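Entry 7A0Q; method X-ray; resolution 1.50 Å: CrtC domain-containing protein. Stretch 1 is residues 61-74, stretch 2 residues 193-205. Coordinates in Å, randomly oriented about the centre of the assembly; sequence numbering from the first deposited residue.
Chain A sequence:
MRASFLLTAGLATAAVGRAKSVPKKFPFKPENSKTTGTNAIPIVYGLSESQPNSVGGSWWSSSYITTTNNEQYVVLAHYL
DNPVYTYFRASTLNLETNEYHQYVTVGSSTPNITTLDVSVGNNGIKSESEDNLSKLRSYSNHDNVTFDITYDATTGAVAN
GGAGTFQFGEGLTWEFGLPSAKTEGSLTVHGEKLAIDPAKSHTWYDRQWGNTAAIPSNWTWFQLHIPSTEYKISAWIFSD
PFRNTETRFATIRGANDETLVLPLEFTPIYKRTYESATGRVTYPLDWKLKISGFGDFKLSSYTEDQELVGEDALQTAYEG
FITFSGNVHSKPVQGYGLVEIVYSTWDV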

# COMPACT_ATOMS: atom_id res chain seq x y z
N SER A 61 2.33 -0.31 5.12
CA SER A 61 1.14 0.40 5.58
C SER A 61 1.10 1.81 5.00
O SER A 61 2.14 2.47 4.87
CB SER A 61 1.07 0.48 7.13
OG SER A 61 2.15 1.21 7.72
N SER A 62 -0.10 2.23 4.63
CA SER A 62 -0.37 3.62 4.27
C SER A 62 -1.50 4.14 5.14
O SER A 62 -2.63 3.64 5.07
CB SER A 62 -0.67 3.75 2.77
OG SER A 62 -1.89 3.10 2.42
N SER A 63 -1.19 5.11 6.00
CA SER A 63 -2.17 5.66 6.92
C SER A 63 -2.68 6.99 6.40
O SER A 63 -1.88 7.89 6.10
CB SER A 63 -1.57 5.85 8.32
OG SER A 63 -1.17 4.61 8.87
N TYR A 64 -4.00 7.10 6.27
CA TYR A 64 -4.68 8.32 5.87
C TYR A 64 -5.19 8.97 7.16
O TYR A 64 -6.13 8.46 7.77
CB TYR A 64 -5.83 7.99 4.92
CG TYR A 64 -5.41 7.20 3.69
CD1 TYR A 64 -5.32 5.81 3.72
CD2 TYR A 64 -5.11 7.86 2.50
CE1 TYR A 64 -4.94 5.10 2.58
CE2 TYR A 64 -4.74 7.17 1.37
CZ TYR A 64 -4.65 5.79 1.41
OH TYR A 64 -4.28 5.14 0.26
N ILE A 65 -4.56 10.07 7.56
CA ILE A 65 -4.64 10.57 8.93
C ILE A 65 -5.32 11.93 8.95
O ILE A 65 -5.00 12.80 8.13
CB ILE A 65 -3.24 10.66 9.57
CG1 ILE A 65 -2.71 9.27 9.93
CG2 ILE A 65 -3.27 11.59 10.79
CD1 ILE A 65 -1.23 9.24 10.22
N THR A 66 -6.27 12.11 9.86
CA THR A 66 -6.65 13.44 10.35
C THR A 66 -6.19 13.52 11.80
O THR A 66 -6.48 12.62 12.59
CB THR A 66 -8.16 13.68 10.27
OG1 THR A 66 -8.64 13.40 8.95
CG2 THR A 66 -8.49 15.13 10.62
N THR A 67 -5.46 14.59 12.15
CA THR A 67 -5.02 14.77 13.52
C THR A 67 -6.13 15.42 14.35
O THR A 67 -7.14 15.88 13.81
CB THR A 67 -3.76 15.62 13.59
OG1 THR A 67 -4.06 16.92 13.07
CG2 THR A 67 -2.62 14.99 12.78
N THR A 68 -5.93 15.45 15.67
CA THR A 68 -6.93 16.05 16.54
C THR A 68 -7.00 17.56 16.36
O THR A 68 -8.00 18.17 16.77
CB THR A 68 -6.67 15.70 18.01
OG1 THR A 68 -5.36 16.12 18.40
CG2 THR A 68 -6.81 14.20 18.22
N ASN A 69 -5.98 18.19 15.76
CA ASN A 69 -6.06 19.60 15.39
C ASN A 69 -6.37 19.79 13.91
O ASN A 69 -6.04 20.83 13.34
CB ASN A 69 -4.79 20.34 15.81
CG ASN A 69 -3.55 19.86 15.08
OD1 ASN A 69 -3.43 18.68 14.75
ND2 ASN A 69 -2.61 20.78 14.84
N ASN A 70 -7.00 18.79 13.27
CA ASN A 70 -7.66 18.89 11.97
C ASN A 70 -6.69 19.01 10.79
O ASN A 70 -7.08 19.50 9.73
CB ASN A 70 -8.66 20.06 11.93
CG ASN A 70 -9.76 19.85 10.91
OD1 ASN A 70 -10.21 18.73 10.68
ND2 ASN A 70 -10.21 20.94 10.30
N GLU A 71 -5.45 18.55 10.94
CA GLU A 71 -4.53 18.46 9.81
C GLU A 71 -4.59 17.06 9.21
O GLU A 71 -4.81 16.08 9.92
CB GLU A 71 -3.10 18.76 10.23
CG GLU A 71 -2.89 20.09 10.95
CD GLU A 71 -1.44 20.27 11.36
OE1 GLU A 71 -0.57 20.22 10.47
OE2 GLU A 71 -1.18 20.44 12.57
N GLN A 72 -4.36 16.97 7.91
CA GLN A 72 -4.38 15.67 7.24
C GLN A 72 -3.03 15.32 6.64
O GLN A 72 -2.34 16.17 6.06
CB GLN A 72 -5.47 15.63 6.17
CG GLN A 72 -6.86 15.66 6.79
CD GLN A 72 -7.95 15.31 5.81
OE1 GLN A 72 -7.95 15.75 4.67
NE2 GLN A 72 -8.89 14.50 6.27
N TYR A 73 -2.66 14.05 6.78
CA TYR A 73 -1.38 13.53 6.32
C TYR A 73 -1.61 12.16 5.72
O TYR A 73 -2.57 11.47 6.06
CB TYR A 73 -0.36 13.42 7.45
CG TYR A 73 0.01 14.75 8.07
CD1 TYR A 73 -0.77 15.29 9.08
CD2 TYR A 73 1.14 15.45 7.65
CE1 TYR A 73 -0.44 16.51 9.66
CE2 TYR A 73 1.47 16.68 8.22
CZ TYR A 73 0.67 17.20 9.22
OH TYR A 73 0.99 18.41 9.81
N VAL A 74 -0.71 11.76 4.83
CA VAL A 74 -0.60 10.37 4.40
C VAL A 74 0.79 9.89 4.82
O VAL A 74 1.79 10.52 4.48
CB VAL A 74 -0.83 10.21 2.89
CG1 VAL A 74 -0.54 8.78 2.45
CG2 VAL A 74 -2.27 10.58 2.53
N LYS A 193 4.40 16.95 18.32
CA LYS A 193 3.80 15.63 18.28
C LYS A 193 2.29 15.78 18.16
O LYS A 193 1.63 16.26 19.08
CB LYS A 193 4.19 14.87 19.55
CG LYS A 193 3.72 13.43 19.65
CD LYS A 193 4.61 12.70 20.64
CE LYS A 193 4.00 11.43 21.15
NZ LYS A 193 4.90 10.76 22.12
N LEU A 194 1.74 15.39 17.01
CA LEU A 194 0.31 15.49 16.75
C LEU A 194 -0.36 14.15 16.98
O LEU A 194 0.16 13.11 16.56
CB LEU A 194 0.04 15.95 15.32
CG LEU A 194 0.72 17.23 14.85
CD1 LEU A 194 0.25 17.55 13.45
CD2 LEU A 194 0.40 18.36 15.80
N ALA A 195 -1.53 14.18 17.62
CA ALA A 195 -2.29 12.97 17.91
C ALA A 195 -3.24 12.64 16.76
O ALA A 195 -3.92 13.51 16.21
CB ALA A 195 -3.09 13.13 19.20
N ILE A 196 -3.29 11.36 16.41
CA ILE A 196 -4.18 10.88 15.35
C ILE A 196 -5.60 10.82 15.89
O ILE A 196 -5.84 10.32 16.99
CB ILE A 196 -3.71 9.51 14.85
CG1 ILE A 196 -2.35 9.66 14.15
CG2 ILE A 196 -4.74 8.88 13.91
CD1 ILE A 196 -1.69 8.31 13.78
N ASP A 197 -6.56 11.31 15.10
CA ASP A 197 -7.97 11.20 15.45
C ASP A 197 -8.51 9.89 14.89
O ASP A 197 -8.72 9.78 13.67
CB ASP A 197 -8.76 12.38 14.90
CG ASP A 197 -10.24 12.34 15.28
OD1 ASP A 197 -10.71 11.32 15.81
OD2 ASP A 197 -10.92 13.36 15.04
N PRO A 198 -8.79 8.88 15.72
CA PRO A 198 -9.24 7.59 15.18
C PRO A 198 -10.60 7.64 14.49
O PRO A 198 -10.91 6.74 13.71
CB PRO A 198 -9.27 6.67 16.40
CG PRO A 198 -9.44 7.61 17.57
CD PRO A 198 -8.78 8.91 17.20
N ALA A 199 -11.42 8.67 14.74
CA ALA A 199 -12.69 8.74 14.04
C ALA A 199 -12.55 9.20 12.60
O ALA A 199 -13.48 9.01 11.81
CB ALA A 199 -13.65 9.67 14.80
N LYS A 200 -11.42 9.81 12.25
CA LYS A 200 -11.26 10.44 10.95
C LYS A 200 -9.95 10.02 10.29
O LYS A 200 -9.31 10.79 9.58
CB LYS A 200 -11.35 11.96 11.09
CG LYS A 200 -12.77 12.40 11.48
CD LYS A 200 -12.87 13.89 11.75
CE LYS A 200 -14.32 14.28 12.05
NZ LYS A 200 -14.46 15.72 12.39
N SER A 201 -9.57 8.76 10.50
CA SER A 201 -8.32 8.20 10.00
C SER A 201 -8.56 6.74 9.62
O SER A 201 -9.51 6.11 10.09
CB SER A 201 -7.21 8.27 11.06
OG SER A 201 -6.88 9.61 11.41
N HIS A 202 -7.70 6.20 8.77
CA HIS A 202 -7.68 4.75 8.57
C HIS A 202 -6.36 4.36 7.96
O HIS A 202 -5.65 5.18 7.38
CB HIS A 202 -8.84 4.26 7.69
CG HIS A 202 -8.78 4.74 6.27
ND1 HIS A 202 -8.34 3.96 5.23
CD2 HIS A 202 -9.12 5.94 5.73
CE1 HIS A 202 -8.41 4.65 4.10
NE2 HIS A 202 -8.87 5.86 4.38
N THR A 203 -6.03 3.08 8.08
CA THR A 203 -4.77 2.56 7.55
C THR A 203 -5.08 1.38 6.64
O THR A 203 -5.86 0.50 6.99
CB THR A 203 -3.82 2.12 8.68
OG1 THR A 203 -3.44 3.27 9.44
CG2 THR A 203 -2.55 1.45 8.13
N TRP A 204 -4.46 1.38 5.46
CA TRP A 204 -4.43 0.20 4.60
C TRP A 204 -3.12 -0.50 4.91
O TRP A 204 -2.04 0.04 4.66
CB TRP A 204 -4.52 0.58 3.12
CG TRP A 204 -4.48 -0.61 2.17
CD1 TRP A 204 -3.49 -1.56 2.05
CD2 TRP A 204 -5.47 -0.94 1.19
NE1 TRP A 204 -3.82 -2.46 1.05
CE2 TRP A 204 -5.03 -2.10 0.51
CE3 TRP A 204 -6.69 -0.36 0.82
CZ2 TRP A 204 -5.76 -2.69 -0.52
CZ3 TRP A 204 -7.41 -0.94 -0.22
CH2 TRP A 204 -6.95 -2.10 -0.86
N TYR A 205 -3.23 -1.70 5.47
CA TYR A 205 -2.09 -2.56 5.72
C TYR A 205 -2.04 -3.61 4.63
O TYR A 205 -3.04 -4.29 4.37
CB TYR A 205 -2.21 -3.20 7.11
CG TYR A 205 -1.17 -4.26 7.38
CD1 TYR A 205 0.10 -3.89 7.82
CD2 TYR A 205 -1.46 -5.61 7.21
CE1 TYR A 205 1.06 -4.85 8.07
CE2 TYR A 205 -0.50 -6.58 7.45
CZ TYR A 205 0.75 -6.19 7.89
OH TYR A 205 1.70 -7.16 8.14
O HOH W 1 -9.91 15.77 14.17
O HOH W 2 -2.95 16.75 17.36

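Three residues cover the most surface between these stretches, and each holds a different part: Leu 194 packs against the turn, Tyr 64 lies on the paired strands, and Thr 66 sits where one regime gives way to the other.

Around Tyr 64 the rule is regular antiparallel pairing. Tyr 64 N donates to His 202 O (2.8 Å) and Tyr 64 O accepts from His 202 N (2.9 Å); two residues back, Ser 62 and Trp 204 repeat the motif, with Ser 62 N to Trp 204 O and Trp 204 N to Ser 62 O both at 2.9 Å. Because Tyr 64 and His 202 are directly paired, their side chains leave the same face of the sheet. The rings lie nearly parallel, at 17°, but slid apart with centroids 4.7 Å from each other, so overlap is slight; instead Tyr 64 CB sits over the face of the His 202 ring, 4.1 Å from its centroid. On the other face, Ser 63 and Thr 203 pair without backbone hydrogen bonds to each other, their CA atoms 4.1 Å apart, which suits small hydroxyl side chains: Ser 63 OG and Thr 203 OG1 share a hydrogen bond of 2.7 Å in buried surroundings.

At Thr 66 the regular ladder stops, and side chains supply much of what replaces it. Thr 66 N donates to Ser 201 OG at 3.0 Å, with a weak second bond from Thr 66 N to Lys 200 O at 3.3 Å. Ser 201 OG in turn donates to Asp 197 O (2.9 Å), coupling the strand to the bend in its partner. Thr 66 OG1 donates to Lys 200 O (2.8 Å) while accepting from Gln 72 NE2 (2.9 Å), and Thr 66 O receives Asp 197 N at 2.8 Å. A buried threonine fits here because its hydroxyl is used in both directions and its backbone is satisfied as well.

The CA-to-CB bond of Leu 194 points toward the first stretch, and the side chain packs against Thr 67, Asn 69, Glu 71 and Tyr 73. Leu 194 CB meets Thr 67 CG2 at 3.8 Å, and Leu 194 CD1 lies 3.8 Å from Tyr 73 OH and 3.3 Å from Glu 71 OE2. This apolar side chain covers a polar network: Tyr 73 OH donates to Glu 71 OE1 at a very short 2.5 Å, and Asn 69 ND2 to Glu 71 OE2 at 2.7 Å. Alongside, Thr 68 N donates to Ala 195 O (2.8 Å). A water bridges the stretches, donating to Thr 67 O and Asp 197 OD2, its oxygen 2.8 Å from each.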